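Local coordinates for iota-carrageenase (Alteromonas sp., PDB 1H80), which hydrolyses the β-1,4 linkages of iota-carrageenan, a sulfated galactan of red algal cell walls, from within the chain and with inversion of anomeric configuration, at residues Y22-D27 with Q43-A48; A247-G252 with T264-V269; S273-D278 with V351-V356. All blocks are in the same frame, centred on the assembly; numbering follows the deposited sequence.

Two kinds of packing occur in this parallel β-helix: a helix laid against early strands (contact 1), and apolar side chains meeting between faces (contacts 2 and 3). Contact 1 lies near one end of the coil, where a sodium ion is bound. Contacts 2 and 3 lie in later turns, their centres about 38 and 42 Å from the centre of contact 1. Their own centres are only about 6 Å apart, and each joins a short strand to a longer one. Residues 250-252 and 275-277 are adjacent parallel strands, with probable hydrogen bonds from Phe251 N to Arg276 O (2.8 Å) and from Asp278 N to Phe251 O (2.7 Å). Likewise, strands 261-269 and 351-359 are neighbours.

Contact 1. Residues Y22-D27 with Q43-A48; sequences YDLVDD and QRAINA. With NA (sodium ion), chain I.
Leu24 and Ala45 mark the closest approach of the two backbones, CA to CA 6.7 Å, where the chain leaves strand 20-23 for a short, weakly bonded helix and passes beside helix 39-50. The setting is the N-terminal end of a parallel β-helix, where helix 39-50 lies over the early strands. Two apolar touches carry the contact. With CG trans to the backbone N (chi1 -179°) and chi2 near 63°, Leu24 brings CD1 to 4.2 Å from Ala45 CB. One helical turn further on, Ala48 CB meets CE2 of Tyr22 at 4.3 Å, approaching the ring obliquely. On the helix side each touch is made by a single methyl, CB of Ala45 or Ala48, while Leu24 and Tyr22 supply longer side chains. Phe28 completes the cluster: it packs on Ala45 and Ala48 and meets the Tyr22 ring edge-to-face. Gln43 NE2 donates to Asn47 OD1 (3.0 Å) along the helix, and links outward come from Gln43 OE1 to Gln71 N and from Asn47 OD1 to Lys73 NZ.

The strand-to-helix turn is fixed by an N-cap. Asp23 OD1 accepts from Asp26 N at 3.0 Å, an almost straight bond (170°) that arrives above the carboxylate plane, and more weakly from Val25 N. Asp27, in turn, reaches back: its OD2 uses the anti lone pair to accept from Asp23 N at 2.8 Å. The same carboxylate chelates a sodium ion, with OD1 at 2.6 Å and OD2 at 2.4 Å from the metal, and four waters complete the ligands seen.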
ATOM      1  N   TYR A  22      10.041   2.348 -29.802  1.00 13.79           N
ATOM      2  CA  TYR A  22      11.482   2.222 -29.600  1.00 14.17           C
ATOM      3  C   TYR A  22      11.825   1.048 -28.699  1.00 13.75           C
ATOM      4  O   TYR A  22      10.983   0.561 -27.947  1.00 14.50           O
ATOM      5  CB  TYR A  22      12.064   3.483 -28.955  1.00 14.38           C
ATOM      6  CG  TYR A  22      12.013   4.739 -29.786  1.00 16.53           C
ATOM      7  CD1 TYR A  22      12.273   4.712 -31.157  1.00 17.93           C
ATOM      8  CD2 TYR A  22      11.770   5.974 -29.185  1.00 16.32           C
ATOM      9  CE1 TYR A  22      12.295   5.892 -31.906  1.00 18.66           C
ATOM     10  CE2 TYR A  22      11.794   7.152 -29.921  1.00 17.73           C
ATOM     11  CZ  TYR A  22      12.057   7.105 -31.277  1.00 18.62           C
ATOM     12  OH  TYR A  22      12.093   8.278 -31.998  1.00 20.54           O
ATOM     13  N   ASP A  23      13.076   0.606 -28.783  1.00 14.30           N
ATOM     14  CA  ASP A  23      13.581  -0.486 -27.963  1.00 14.45           C
ATOM     15  C   ASP A  23      14.675   0.142 -27.099  1.00 14.61           C
ATOM     16  O   ASP A  23      15.564   0.820 -27.610  1.00 15.26           O
ATOM     17  CB  ASP A  23      14.150  -1.596 -28.851  1.00 14.87           C
ATOM     18  CG  ASP A  23      14.689  -2.770 -28.054  1.00 16.24           C
ATOM     19  OD1 ASP A  23      15.710  -2.601 -27.354  0.50 14.40           O
ATOM     20  OD2 ASP A  23      14.087  -3.866 -28.130  0.50 14.77           O
ATOM     21  N   LEU A  24      14.598  -0.068 -25.791  1.00 14.43           N
ATOM     22  CA  LEU A  24      15.559   0.520 -24.866  1.00 14.00           C
ATOM     23  C   LEU A  24      17.008   0.185 -25.182  1.00 15.47           C
ATOM     24  O   LEU A  24      17.891   1.040 -25.075  1.00 16.02           O
ATOM     25  CB  LEU A  24      15.245   0.080 -23.435  1.00 14.65           C
ATOM     26  CG  LEU A  24      16.188   0.667 -22.384  1.00 13.48           C
ATOM     27  CD1 LEU A  24      16.055   2.184 -22.355  1.00 14.88           C
ATOM     28  CD2 LEU A  24      15.853   0.075 -21.029  1.00 13.96           C
ATOM     29  N   VAL A  25      17.254  -1.059 -25.567  1.00 15.63           N
ATOM     30  CA  VAL A  25      18.609  -1.490 -25.871  1.00 16.52           C
ATOM     31  C   VAL A  25      19.074  -1.086 -27.265  1.00 17.20           C
ATOM     32  O   VAL A  25      20.115  -0.448 -27.424  1.00 17.24           O
ATOM     33  CB  VAL A  25      18.743  -3.020 -25.727  1.00 16.36           C
ATOM     34  CG1 VAL A  25      20.121  -3.472 -26.196  1.00 17.05           C
ATOM     35  CG2 VAL A  25      18.527  -3.421 -24.275  1.00 16.74           C
ATOM     36  N   ASP A  26      18.292  -1.412 -28.280  1.00 17.92           N
ATOM     37  CA  ASP A  26      18.657  -1.188 -29.686  1.00 18.37           C
ATOM     38  C   ASP A  26      18.654   0.313 -29.994  1.00 18.92           C
ATOM     39  O   ASP A  26      19.522   0.765 -30.791  1.00 19.13           O
ATOM     40  CB  ASP A  26      17.657  -1.893 -30.605  1.00 18.92           C
ATOM     41  N   ASP A  27      17.719   1.081 -29.493  1.00 18.00           N
ATOM     42  CA  ASP A  27      17.624   2.492 -29.823  1.00 17.65           C
ATOM     43  C   ASP A  27      18.284   3.447 -28.843  1.00 18.10           C
ATOM     44  O   ASP A  27      18.656   4.556 -29.223  1.00 18.36           O
ATOM     45  CB  ASP A  27      16.154   2.879 -30.000  1.00 18.41           C
ATOM     46  CG  ASP A  27      15.508   2.174 -31.178  1.00 19.31           C
ATOM     47  OD1 ASP A  27      16.081   2.244 -32.285  1.00 20.44           O
ATOM     48  OD2 ASP A  27      14.435   1.557 -31.009  1.00 18.43           O
ATOM     49  N   GLN A  43      15.979   7.244 -19.342  1.00 11.42           N
ATOM     50  CA  GLN A  43      15.502   8.616 -19.309  1.00 12.71           C
ATOM     51  C   GLN A  43      15.538   9.241 -20.701  1.00 12.16           C
ATOM     52  O   GLN A  43      14.625   9.969 -21.078  1.00 13.44           O
ATOM     53  CB  GLN A  43      16.327   9.460 -18.337  1.00 11.98           C
ATOM     54  CG  GLN A  43      15.693  10.811 -18.052  1.00 13.47           C
ATOM     55  CD  GLN A  43      14.367  10.677 -17.335  1.00 14.70           C
ATOM     56  OE1 GLN A  43      14.312  10.199 -16.201  1.00 15.97           O
ATOM     57  NE2 GLN A  43      13.290  11.096 -17.992  1.00 13.76           N
ATOM     58  N   ARG A  44      16.593   8.960 -21.462  1.00 12.94           N
ATOM     59  CA  ARG A  44      16.685   9.494 -22.817  1.00 13.16           C
ATOM     60  C   ARG A  44      15.553   8.941 -23.678  1.00 13.13           C
ATOM     61  O   ARG A  44      14.984   9.659 -24.496  1.00 13.80           O
ATOM     62  CB  ARG A  44      18.033   9.148 -23.453  1.00 13.66           C
ATOM     63  CG  ARG A  44      19.178  10.009 -22.938  1.00 15.82           C
ATOM     64  CD  ARG A  44      20.469   9.782 -23.712  1.00 17.21           C
ATOM     65  NE  ARG A  44      21.098   8.505 -23.400  1.00 19.60           N
ATOM     66  CZ  ARG A  44      21.151   7.469 -24.231  1.00 20.31           C
ATOM     67  NH1 ARG A  44      20.610   7.551 -25.440  1.00 20.45           N
ATOM     68  NH2 ARG A  44      21.751   6.350 -23.851  1.00 21.81           N
ATOM     69  N   ALA A  45      15.229   7.666 -23.487  1.00 13.28           N
ATOM     70  CA  ALA A  45      14.156   7.033 -24.254  1.00 12.78           C
ATOM     71  C   ALA A  45      12.828   7.704 -23.934  1.00 13.06           C
ATOM     72  O   ALA A  45      12.067   8.072 -24.829  1.00 13.79           O
ATOM     73  CB  ALA A  45      14.084   5.548 -23.928  1.00 12.99           C
ATOM     74  N   ILE A  46      12.550   7.850 -22.644  1.00 12.74           N
ATOM     75  CA  ILE A  46      11.322   8.488 -22.195  1.00 13.17           C
ATOM     76  C   ILE A  46      11.221   9.908 -22.744  1.00 13.42           C
ATOM     77  O   ILE A  46      10.187  10.310 -23.272  1.00 13.82           O
ATOM     78  CB  ILE A  46      11.271   8.518 -20.652  1.00 13.02           C
ATOM     79  CG1 ILE A  46      11.055   7.099 -20.131  1.00 13.57           C
ATOM     80  CG2 ILE A  46      10.180   9.459 -20.167  1.00 14.15           C
ATOM     81  CD1 ILE A  46      11.283   6.963 -18.642  1.00 13.95           C
ATOM     82  N   ASN A  47      12.300  10.672 -22.629  1.00 13.23           N
ATOM     83  CA  ASN A  47      12.290  12.042 -23.116  1.00 13.94           C
ATOM     84  C   ASN A  47      12.031  12.108 -24.618  1.00 13.17           C
ATOM     85  O   ASN A  47      11.248  12.935 -25.085  1.00 13.83           O
ATOM     86  CB  ASN A  47      13.617  12.731 -22.793  1.00 14.76           C
ATOM     87  CG  ASN A  47      13.829  12.925 -21.302  1.00 16.44           C
ATOM     88  OD1 ASN A  47      12.907  12.769 -20.504  1.00 16.23           O
ATOM     89  ND2 ASN A  47      15.053  13.280 -20.924  1.00 18.32           N
ATOM     90  N   ALA A  48      12.688  11.229 -25.368  1.00 13.94           N
ATOM     91  CA  ALA A  48      12.533  11.197 -26.817  1.00 14.23           C
ATOM     92  C   ALA A  48      11.096  10.887 -27.214  1.00 14.36           C
ATOM     93  O   ALA A  48      10.535  11.527 -28.103  1.00 15.50           O
ATOM     94  CB  ALA A  48      13.466  10.161 -27.417  1.00 14.48           C
TER
HETATM   95 NA    NA I1498      14.372   0.559 -33.186  1.00 27.37          NA
HETATM   96  O   HOH W   1      15.308   2.187 -34.751  1.00 25.10           O
HETATM   97  O   HOH W   2      16.894  -0.679 -33.484  1.00 45.05           O
HETATM   98  O   HOH W   3      12.606   2.014 -33.341  1.00 23.35           O
HETATM   99  O   HOH W   4      11.992  -0.394 -31.880  1.00 38.05           O

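Contact 2. Residues A247-G252 with T264-V269; sequences AAVMFG and TNVSSV
Val249 and Val266 adopt one and the same conformation, each with CG1 trans to the backbone N (chi1 177°) and CG2 trans to the carbonyl carbon. With both directed across the interior, the two side chains cross at about a right angle, and CG2 of Val249 lies 3.9 Å from CG2 and 4.0 Å from CG1 of Val266. The CG1 methyl of Val266 has a second partner, Ala248 CB at 3.6 Å, so that it sits between two consecutive residues of the opposing segment. Ala248 CB also rests near the backbone, 3.8 Å from Ser267 O.

That Ala248 and Val249 can both face strand 264-269 follows from the corner the chain makes here. In an extended strand successive residues point to opposite sides, but at this bend the helical backbone angles of Ala248 swing its CB to the same side as the isopropyl group of Val249. Such corners are where a parallel β-helix passes from one face to the next, and the contact spans the angle between two faces of the coil. The cluster continues into adjoining turns: Ala248 packs on Cys242 and Val249 on Ile240 of strand 231-243, while Val266 touches Val353 of strand 351-359. The corner itself is stitched to its neighbours by backbone bonds to Leu215, Ala274 and Arg276.

No hydrogen bond or charge crosses between the two segments. Cohesion between them therefore probably rests on dispersion and the exclusion of water from a buried hydrocarbon cluster, while the backbone hydrogen bonds of the corner run to neighbouring turns.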
ATOM      1  N   ALA A 247      -3.068  -7.323   6.769  1.00 14.12           N
ATOM      2  CA  ALA A 247      -4.383  -7.346   6.145  1.00 13.30           C
ATOM      3  C   ALA A 247      -4.253  -7.124   4.650  1.00 13.25           C
ATOM      4  O   ALA A 247      -3.236  -6.628   4.175  1.00 13.40           O
ATOM      5  CB  ALA A 247      -5.258  -6.256   6.742  1.00 14.59           C
ATOM      6  N   ALA A 248      -5.290  -7.499   3.910  1.00 12.88           N
ATOM      7  CA  ALA A 248      -5.291  -7.311   2.468  1.00 12.93           C
ATOM      8  C   ALA A 248      -5.708  -5.877   2.194  1.00 13.42           C
ATOM      9  O   ALA A 248      -5.120  -5.187   1.368  1.00 12.84           O
ATOM     10  CB  ALA A 248      -6.274  -8.273   1.817  1.00 13.32           C
ATOM     11  N   VAL A 249      -6.734  -5.439   2.909  1.00 13.69           N
ATOM     12  CA  VAL A 249      -7.256  -4.094   2.744  1.00 14.91           C
ATOM     13  C   VAL A 249      -7.355  -3.408   4.092  1.00 15.41           C
ATOM     14  O   VAL A 249      -7.870  -3.977   5.050  1.00 14.92           O
ATOM     15  CB  VAL A 249      -8.653  -4.131   2.107  1.00 15.36           C
ATOM     16  CG1 VAL A 249      -9.209  -2.720   2.008  1.00 16.97           C
ATOM     17  CG2 VAL A 249      -8.580  -4.776   0.730  1.00 16.53           C
ATOM     18  N   MET A 250      -6.863  -2.179   4.167  1.00 14.78           N
ATOM     19  CA  MET A 250      -6.916  -1.441   5.416  1.00 15.17           C
ATOM     20  C   MET A 250      -7.318   0.010   5.212  1.00 14.97           C
ATOM     21  O   MET A 250      -6.878   0.662   4.264  1.00 15.19           O
ATOM     22  CB  MET A 250      -5.564  -1.522   6.127  1.00 15.95           C
ATOM     23  CG  MET A 250      -5.472  -0.683   7.386  1.00 17.60           C
ATOM     24  SD  MET A 250      -4.821   0.956   7.035  0.50 17.31           S
ATOM     25  CE  MET A 250      -3.192   0.795   7.777  0.50 21.55           C
ATOM     26  N   PHE A 251      -8.175   0.500   6.104  1.00 14.41           N
ATOM     27  CA  PHE A 251      -8.638   1.878   6.053  1.00 14.58           C
ATOM     28  C   PHE A 251      -8.133   2.563   7.313  1.00 15.42           C
ATOM     29  O   PHE A 251      -8.384   2.096   8.424  1.00 16.10           O
ATOM     30  CB  PHE A 251     -10.166   1.952   6.027  1.00 14.29           C
ATOM     31  CG  PHE A 251     -10.788   1.323   4.817  1.00 13.66           C
ATOM     32  CD1 PHE A 251     -11.051  -0.043   4.780  1.00 14.00           C
ATOM     33  CD2 PHE A 251     -11.107   2.099   3.707  1.00 14.36           C
ATOM     34  CE1 PHE A 251     -11.624  -0.630   3.659  1.00 14.60           C
ATOM     35  CE2 PHE A 251     -11.678   1.522   2.579  1.00 14.70           C
ATOM     36  CZ  PHE A 251     -11.938   0.156   2.554  1.00 14.79           C
ATOM     37  N   GLY A 252      -7.409   3.661   7.132  1.00 14.62           N
ATOM     38  CA  GLY A 252      -6.883   4.412   8.258  1.00 15.95           C
ATOM     39  C   GLY A 252      -6.800   5.847   7.782  1.00 16.04           C
ATOM     40  O   GLY A 252      -5.762   6.270   7.282  1.00 15.89           O
ATOM     41  N   THR A 264     -14.175  -5.288  -3.777  1.00 14.73           N
ATOM     42  CA  THR A 264     -14.823  -6.569  -4.009  1.00 15.92           C
ATOM     43  C   THR A 264     -13.767  -7.659  -4.075  1.00 15.83           C
ATOM     44  O   THR A 264     -12.664  -7.438  -4.575  1.00 15.60           O
ATOM     45  CB  THR A 264     -15.629  -6.585  -5.330  1.00 16.88           C
ATOM     46  OG1 THR A 264     -14.756  -6.298  -6.433  1.00 19.23           O
ATOM     47  CG2 THR A 264     -16.749  -5.555  -5.284  1.00 18.18           C
ATOM     48  N   ASN A 265     -14.107  -8.825  -3.542  1.00 15.12           N
ATOM     49  CA  ASN A 265     -13.225  -9.983  -3.561  1.00 15.83           C
ATOM     50  C   ASN A 265     -11.905  -9.761  -2.834  1.00 15.42           C
ATOM     51  O   ASN A 265     -10.862  -9.533  -3.450  1.00 14.78           O
ATOM     52  CB  ASN A 265     -12.970 -10.407  -5.008  1.00 16.92           C
ATOM     53  CG  ASN A 265     -12.199 -11.706  -5.109  1.00 19.23           C
ATOM     54  OD1 ASN A 265     -12.024 -12.416  -4.116  1.00 21.84           O
ATOM     55  ND2 ASN A 265     -11.739 -12.027  -6.312  1.00 20.87           N
ATOM     56  N   VAL A 266     -11.965  -9.834  -1.512  1.00 14.62           N
ATOM     57  CA  VAL A 266     -10.792  -9.664  -0.668  1.00 14.71           C
ATOM     58  C   VAL A 266     -10.495 -11.013  -0.041  1.00 15.04           C
ATOM     59  O   VAL A 266     -11.393 -11.673   0.471  1.00 15.61           O
ATOM     60  CB  VAL A 266     -11.061  -8.638   0.450  1.00 14.69           C
ATOM     61  CG1 VAL A 266      -9.847  -8.517   1.362  1.00 15.58           C
ATOM     62  CG2 VAL A 266     -11.416  -7.296  -0.159  1.00 15.45           C
ATOM     63  N   SER A 267      -9.241 -11.437  -0.090  1.00 14.86           N
ATOM     64  CA  SER A 267      -8.901 -12.719   0.497  1.00 16.05           C
ATOM     65  C   SER A 267      -7.571 -12.645   1.210  1.00 16.38           C
ATOM     66  O   SER A 267      -6.661 -11.929   0.796  1.00 16.93           O
ATOM     67  CB  SER A 267      -8.853 -13.804  -0.577  1.00 18.03           C
ATOM     68  OG  SER A 267      -7.829 -13.537  -1.510  1.00 21.43           O
ATOM     69  N   SER A 268      -7.473 -13.387   2.301  1.00 14.81           N
ATOM     70  CA  SER A 268      -6.254 -13.408   3.080  1.00 15.19           C
ATOM     71  C   SER A 268      -5.918 -14.828   3.478  1.00 14.44           C
ATOM     72  O   SER A 268      -6.807 -15.664   3.630  1.00 14.77           O
ATOM     73  CB  SER A 268      -6.425 -12.560   4.340  1.00 15.56           C
ATOM     74  OG  SER A 268      -7.407 -13.088   5.208  1.00 17.92           O
ATOM     75  N   VAL A 269      -4.626 -15.095   3.618  1.00 13.93           N
ATOM     76  CA  VAL A 269      -4.155 -16.402   4.043  1.00 14.12           C
ATOM     77  C   VAL A 269      -3.107 -16.133   5.103  1.00 14.33           C
ATOM     78  O   VAL A 269      -2.065 -15.542   4.831  1.00 13.93           O
ATOM     79  CB  VAL A 269      -3.523 -17.205   2.893  1.00 14.46           C
ATOM     80  CG1 VAL A 269      -3.036 -18.552   3.419  1.00 17.03           C
ATOM     81  CG2 VAL A 269      -4.547 -17.416   1.781  1.00 15.63           C
TER

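Contact 3. Residues S273-D278 with V351-V356; sequences SAVRSD and VKVFDV
Val275 sets its CG2 methyl against two valines of strand 351-359, and the three side chains share one rotamer: CG1 lies trans to the backbone N, with chi1 at -179° for Val275. CG2 of Val275, trans to its carbonyl carbon, reaches CG1 of Val353 at 4.0 Å, the two side chains lying alongside each other and pointing opposite ways. The Val275 and Val356 side chains cross at about a right angle, with Val275 CG2 3.9 Å from Val356 CG1 and 4.0 Å from Val356 CG2. The tightest touch is beside it, where Ala274 CB stands 3.5 Å from Val356 CG1, nearer than ordinary carbon packing.

Val353 and Val356, three positions apart, could not both face inward on a regular strand. Phe354 faces away, as alternation requires. Asp355, with a positive phi of 58°, interrupts the alternation and also stays off the inner side, and Val356 returns to it.

The Arg276 side chain is nearly fully extended, chi1 to chi4 all near trans, and runs away from the valines to Asp278, which it grips side-on. In this salt bridge Arg276 NE donates to Asp278 OD1 at 2.9 Å, nearly straight (172°) and in the guanidinium plane, and Arg276 NH2 to Asp278 OD2 at 2.8 Å, that oxygen tilted slightly from the plane; both oxygens offer syn lone pairs.

Strand 275-277 runs parallel between strands 250-252 and 407-409, and strand 351-359 lies between 261-269 and 421-429. The valine cluster thus joins two faces of the coil, continued by Val266 on one flank and Val421 on the other.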
ATOM      1  N   SER A 273      -5.986 -10.132   9.665  1.00 14.57           N
ATOM      2  CA  SER A 273      -7.387 -10.144   9.270  1.00 14.16           C
ATOM      3  C   SER A 273      -7.384  -9.844   7.779  1.00 14.72           C
ATOM      4  O   SER A 273      -6.346  -9.484   7.223  1.00 14.63           O
ATOM      5  CB  SER A 273      -8.190  -9.081  10.028  1.00 15.93           C
ATOM      6  OG  SER A 273      -7.791  -7.769   9.673  1.00 17.10           O
ATOM      7  N   ALA A 274      -8.526 -10.003   7.125  1.00 13.72           N
ATOM      8  CA  ALA A 274      -8.596  -9.727   5.694  1.00 13.52           C
ATOM      9  C   ALA A 274      -8.808  -8.232   5.488  1.00 13.70           C
ATOM     10  O   ALA A 274      -8.179  -7.609   4.629  1.00 14.01           O
ATOM     11  CB  ALA A 274      -9.733 -10.518   5.065  1.00 14.44           C
ATOM     12  N   VAL A 275      -9.702  -7.664   6.287  1.00 13.93           N
ATOM     13  CA  VAL A 275     -10.012  -6.246   6.209  1.00 14.41           C
ATOM     14  C   VAL A 275      -9.803  -5.629   7.581  1.00 15.16           C
ATOM     15  O   VAL A 275     -10.147  -6.226   8.603  1.00 14.84           O
ATOM     16  CB  VAL A 275     -11.476  -6.012   5.779  1.00 15.06           C
ATOM     17  CG1 VAL A 275     -11.761  -4.516   5.681  1.00 15.35           C
ATOM     18  CG2 VAL A 275     -11.739  -6.696   4.448  1.00 15.51           C
ATOM     19  N   ARG A 276      -9.229  -4.435   7.597  1.00 14.32           N
ATOM     20  CA  ARG A 276      -8.985  -3.739   8.844  1.00 16.05           C
ATOM     21  C   ARG A 276      -9.320  -2.267   8.691  1.00 16.41           C
ATOM     22  O   ARG A 276      -8.930  -1.631   7.717  1.00 16.24           O
ATOM     23  CB  ARG A 276      -7.523  -3.889   9.250  1.00 16.77           C
ATOM     24  CG  ARG A 276      -7.117  -2.996  10.400  1.00 18.57           C
ATOM     25  CD  ARG A 276      -5.647  -3.164  10.710  1.00 19.88           C
ATOM     26  NE  ARG A 276      -5.075  -1.941  11.258  1.00 21.40           N
ATOM     27  CZ  ARG A 276      -3.781  -1.767  11.495  1.00 22.59           C
ATOM     28  NH1 ARG A 276      -2.920  -2.741  11.232  1.00 22.88           N
ATOM     29  NH2 ARG A 276      -3.346  -0.614  11.989  1.00 24.39           N
ATOM     30  N   SER A 277     -10.055  -1.731   9.658  1.00 16.38           N
ATOM     31  CA  SER A 277     -10.427  -0.326   9.639  1.00 16.89           C
ATOM     32  C   SER A 277     -10.052   0.305  10.971  1.00 17.43           C
ATOM     33  O   SER A 277     -10.456  -0.176  12.032  1.00 17.55           O
ATOM     34  CB  SER A 277     -11.927  -0.175   9.384  1.00 17.08           C
ATOM     35  OG  SER A 277     -12.272  -0.699   8.113  0.50 16.18           O
ATOM     36  N   ASP A 278      -9.265   1.374  10.905  1.00 17.60           N
ATOM     37  CA  ASP A 278      -8.819   2.081  12.098  1.00 18.03           C
ATOM     38  C   ASP A 278      -9.604   3.366  12.268  1.00 18.78           C
ATOM     39  O   ASP A 278     -10.048   3.972  11.297  1.00 18.79           O
ATOM     40  CB  ASP A 278      -7.337   2.452  11.995  1.00 19.50           C
ATOM     41  CG  ASP A 278      -6.425   1.248  11.945  1.00 20.59           C
ATOM     42  OD1 ASP A 278      -6.909   0.108  12.109  1.00 21.62           O
ATOM     43  OD2 ASP A 278      -5.209   1.453  11.745  1.00 22.34           O
ATOM     44  N   VAL A 351     -18.317   3.372   2.227  1.00 18.58           N
ATOM     45  CA  VAL A 351     -17.365   2.292   2.019  1.00 18.24           C
ATOM     46  C   VAL A 351     -18.062   0.948   2.114  1.00 17.96           C
ATOM     47  O   VAL A 351     -18.715   0.644   3.113  1.00 17.82           O
ATOM     48  CB  VAL A 351     -16.234   2.319   3.069  1.00 17.89           C
ATOM     49  CG1 VAL A 351     -15.314   1.118   2.872  1.00 18.40           C
ATOM     50  CG2 VAL A 351     -15.449   3.616   2.957  1.00 19.00           C
ATOM     51  N   LYS A 352     -17.925   0.148   1.064  1.00 16.74           N
ATOM     52  CA  LYS A 352     -18.519  -1.177   1.031  1.00 17.30           C
ATOM     53  C   LYS A 352     -17.481  -2.163   0.536  1.00 17.30           C
ATOM     54  O   LYS A 352     -16.784  -1.905  -0.447  1.00 16.00           O
ATOM     55  CB  LYS A 352     -19.740  -1.202   0.113  1.00 18.30           C
ATOM     56  CG  LYS A 352     -20.874  -0.324   0.597  1.00 20.54           C
ATOM     57  CD  LYS A 352     -22.094  -0.457  -0.291  1.00 22.90           C
ATOM     58  CE  LYS A 352     -23.184   0.509   0.141  1.00 25.32           C
ATOM     59  NZ  LYS A 352     -24.389   0.413  -0.729  1.00 28.25           N
ATOM     60  N   VAL A 353     -17.372  -3.280   1.243  1.00 16.33           N
ATOM     61  CA  VAL A 353     -16.433  -4.338   0.900  1.00 16.58           C
ATOM     62  C   VAL A 353     -17.246  -5.615   0.727  1.00 16.55           C
ATOM     63  O   VAL A 353     -17.844  -6.109   1.685  1.00 16.55           O
ATOM     64  CB  VAL A 353     -15.398  -4.542   2.024  1.00 16.57           C
ATOM     65  CG1 VAL A 353     -14.392  -5.609   1.622  1.00 16.81           C
ATOM     66  CG2 VAL A 353     -14.698  -3.221   2.325  1.00 15.93           C
ATOM     67  N   PHE A 354     -17.271  -6.143  -0.495  1.00 16.83           N
ATOM     68  CA  PHE A 354     -18.030  -7.354  -0.793  1.00 17.66           C
ATOM     69  C   PHE A 354     -17.144  -8.581  -0.956  1.00 18.53           C
ATOM     70  O   PHE A 354     -16.052  -8.496  -1.516  1.00 19.65           O
ATOM     71  CB  PHE A 354     -18.836  -7.185  -2.086  1.00 17.01           C
ATOM     72  CG  PHE A 354     -19.767  -6.009  -2.086  1.00 17.93           C
ATOM     73  CD1 PHE A 354     -19.292  -4.728  -2.338  1.00 17.53           C
ATOM     74  CD2 PHE A 354     -21.129  -6.185  -1.856  1.00 17.55           C
ATOM     75  CE1 PHE A 354     -20.158  -3.635  -2.365  1.00 18.50           C
ATOM     76  CE2 PHE A 354     -22.003  -5.103  -1.881  1.00 18.87           C
ATOM     77  CZ  PHE A 354     -21.518  -3.823  -2.137  1.00 17.71           C
ATOM     78  N   ASP A 355     -17.639  -9.720  -0.473  1.00 18.60           N
ATOM     79  CA  ASP A 355     -16.944 -11.002  -0.569  1.00 19.47           C
ATOM     80  C   ASP A 355     -15.561 -11.009   0.071  1.00 19.54           C
ATOM     81  O   ASP A 355     -14.545 -10.806  -0.594  1.00 20.43           O
ATOM     82  CB  ASP A 355     -16.838 -11.436  -2.034  1.00 20.96           C
ATOM     83  CG  ASP A 355     -18.184 -11.454  -2.736  1.00 24.13           C
ATOM     84  OD1 ASP A 355     -19.171 -11.925  -2.130  1.00 26.37           O
ATOM     85  OD2 ASP A 355     -18.255 -11.004  -3.900  0.50 24.35           O
ATOM     86  N   VAL A 356     -15.538 -11.263   1.373  1.00 18.00           N
ATOM     87  CA  VAL A 356     -14.301 -11.299   2.137  1.00 17.51           C
ATOM     88  C   VAL A 356     -14.062 -12.723   2.621  1.00 17.38           C
ATOM     89  O   VAL A 356     -14.955 -13.352   3.187  1.00 17.64           O
ATOM     90  CB  VAL A 356     -14.387 -10.359   3.360  1.00 17.48           C
ATOM     91  CG1 VAL A 356     -13.081 -10.379   4.130  1.00 18.35           C
ATOM     92  CG2 VAL A 356     -14.716  -8.941   2.903  1.00 17.86           C
TER